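Local coordinates for flavodoxin, WrbA-like protein (PDB 3D7N), which probably binds FMN and transfers electrons, consistent with a WrbA-like NAD(P)H:quinone oxidoreductase of the flavodoxin family, at residues 62-67 / 96-101. Residues are numbered along the deposited sequence; the frame is centred on the assembly and turned at random.
Sequences TPTYMG and GFTNSA
T62, T64 and T98 carry this contact between two neighbouring parallel strands. T62 N donates to F97 O at 3.2 Å. T62 O lies 3.8 Å from N99 N, and the hydroxyl of T98 bonds this carbonyl. T98 OG1 donates to T62 O at 2.6 Å, from a position tilted 26° from the carbonyl plane. It can do so because OG1 is anti to the T98 backbone N (chi1 -162°). T98 CA adds a CH···O contact to the same oxygen, at 3.1 Å. The site lies at the C-terminal ends of strands 57-65 and 93-100, in the central, largely parallel sheet of the flavodoxin-like fold. In this fold, the loops at that edge of the sheet form the FMN site. The directions of the two strand segments differ by 46°. T64 OG1 lies 2.8 Å from T98 OG1, within hydrogen-bonding distance, and also bonds to the hydroxyl of T110. T62 and T98 both pack on T110, which belongs to helix 104-120 over this face of the sheet. S100 CB lies 3.6 Å from T64 O and also touches T64 CB. The S100 hydroxyl turns to the backbone N of S102 and to K107. P63 and N99 point to the other face and touch T20 of helix 19-31.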
loop_
_atom_site.group_PDB
_atom_site.type_symbol
_atom_site.label_atom_id
_atom_site.label_comp_id
_atom_site.label_asym_id
_atom_site.label_seq_id
_atom_site.Cartn_x
_atom_site.Cartn_y
_atom_site.Cartn_z
ATOM N N THR A 62 1.802 5.779 16.279
ATOM C CA THR A 62 2.623 6.815 15.632
ATOM C C THR A 62 1.772 7.834 14.918
ATOM O O THR A 62 0.694 7.497 14.434
ATOM C CB THR A 62 3.655 6.187 14.669
ATOM O OG1 THR A 62 4.341 7.225 13.959
ATOM C CG2 THR A 62 2.979 5.205 13.654
ATOM N N PRO A 63 2.239 9.076 14.875
ATOM C CA PRO A 63 1.721 10.106 13.975
ATOM C C PRO A 63 1.905 9.699 12.531
ATOM O O PRO A 63 2.712 8.865 12.282
ATOM C CB PRO A 63 2.604 11.343 14.264
ATOM C CG PRO A 63 3.431 11.025 15.458
ATOM C CD PRO A 63 3.310 9.579 15.762
ATOM N N THR A 64 1.138 10.288 11.620
ATOM C CA THR A 64 1.322 10.133 10.200
ATOM C C THR A 64 1.857 11.456 9.798
ATOM O O THR A 64 1.265 12.480 10.094
ATOM C CB THR A 64 0.024 9.871 9.467
ATOM O OG1 THR A 64 -0.437 8.562 9.803
ATOM C CG2 THR A 64 0.186 9.990 7.879
ATOM N N TYR A 65 3.004 11.446 9.182
ATOM C CA TYR A 65 3.680 12.646 8.833
ATOM C C TYR A 65 4.306 12.436 7.493
ATOM O O TYR A 65 4.944 11.458 7.259
ATOM C CB TYR A 65 4.729 12.930 9.877
ATOM C CG TYR A 65 5.242 14.319 9.862
ATOM C CD1 TYR A 65 4.536 15.339 10.439
ATOM C CD2 TYR A 65 6.435 14.619 9.272
ATOM C CE1 TYR A 65 5.012 16.616 10.425
ATOM C CE2 TYR A 65 6.913 15.875 9.254
ATOM C CZ TYR A 65 6.205 16.876 9.826
ATOM O OH TYR A 65 6.694 18.140 9.799
HETATM N N MSE A 66 4.096 13.384 6.612
HETATM C CA MSE A 66 4.495 13.275 5.242
HETATM C C MSE A 66 4.172 11.899 4.672
HETATM O O MSE A 66 4.937 11.300 3.981
HETATM C CB MSE A 66 5.958 13.660 5.088
HETATM C CG MSE A 66 6.267 15.114 5.448
HETATM SE SE MSE A 66 5.344 16.425 4.445
HETATM C CE MSE A 66 5.967 15.980 2.763
ATOM N N GLY A 67 3.003 11.392 4.986
ATOM C CA GLY A 67 2.523 10.207 4.335
ATOM C C GLY A 67 2.879 8.865 4.905
ATOM O O GLY A 67 2.582 7.885 4.309
ATOM N N GLY A 96 -2.434 -1.411 16.184
ATOM C CA GLY A 96 -1.799 -0.132 15.923
ATOM C C GLY A 96 -2.779 1.008 15.974
ATOM O O GLY A 96 -3.996 0.798 16.012
ATOM N N PHE A 97 -2.235 2.216 15.978
ATOM C CA PHE A 97 -3.031 3.386 15.773
ATOM C C PHE A 97 -2.225 4.550 15.251
ATOM O O PHE A 97 -1.023 4.601 15.383
ATOM C CB PHE A 97 -3.739 3.783 17.083
ATOM C CG PHE A 97 -2.816 3.959 18.248
ATOM C CD1 PHE A 97 -2.384 5.217 18.616
ATOM C CD2 PHE A 97 -2.389 2.860 18.983
ATOM C CE1 PHE A 97 -1.510 5.363 19.684
ATOM C CE2 PHE A 97 -1.519 3.012 20.017
ATOM C CZ PHE A 97 -1.087 4.269 20.369
ATOM N N THR A 98 -2.933 5.505 14.679
ATOM C CA THR A 98 -2.311 6.683 14.137
ATOM C C THR A 98 -3.268 7.858 14.211
ATOM O O THR A 98 -4.444 7.707 14.426
ATOM C CB THR A 98 -1.754 6.458 12.673
ATOM O OG1 THR A 98 -0.800 7.499 12.366
ATOM C CG2 THR A 98 -2.882 6.426 11.587
ATOM N N ASN A 99 -2.722 9.056 14.024
ATOM C CA ASN A 99 -3.518 10.276 14.066
ATOM C C ASN A 99 -2.817 11.444 13.380
ATOM O O ASN A 99 -1.644 11.715 13.640
ATOM C CB ASN A 99 -3.860 10.642 15.511
ATOM C CG ASN A 99 -2.671 11.201 16.268
ATOM O OD1 ASN A 99 -2.531 12.415 16.418
ATOM N ND2 ASN A 99 -1.807 10.315 16.750
ATOM N N SER A 100 -3.463 12.131 12.475
ATOM C CA SER A 100 -2.783 13.266 11.897
ATOM C C SER A 100 -3.704 14.454 11.824
ATOM O O SER A 100 -4.823 14.406 12.265
ATOM C CB SER A 100 -2.249 12.944 10.514
ATOM O OG SER A 100 -3.241 13.124 9.543
ATOM N N ALA A 101 -3.209 15.515 11.227
ATOM C CA ALA A 101 -3.954 16.727 11.101
ATOM C C ALA A 101 -4.817 16.765 9.861
ATOM O O ALA A 101 -5.442 17.763 9.597
ATOM C CB ALA A 101 -3.008 17.861 11.084
#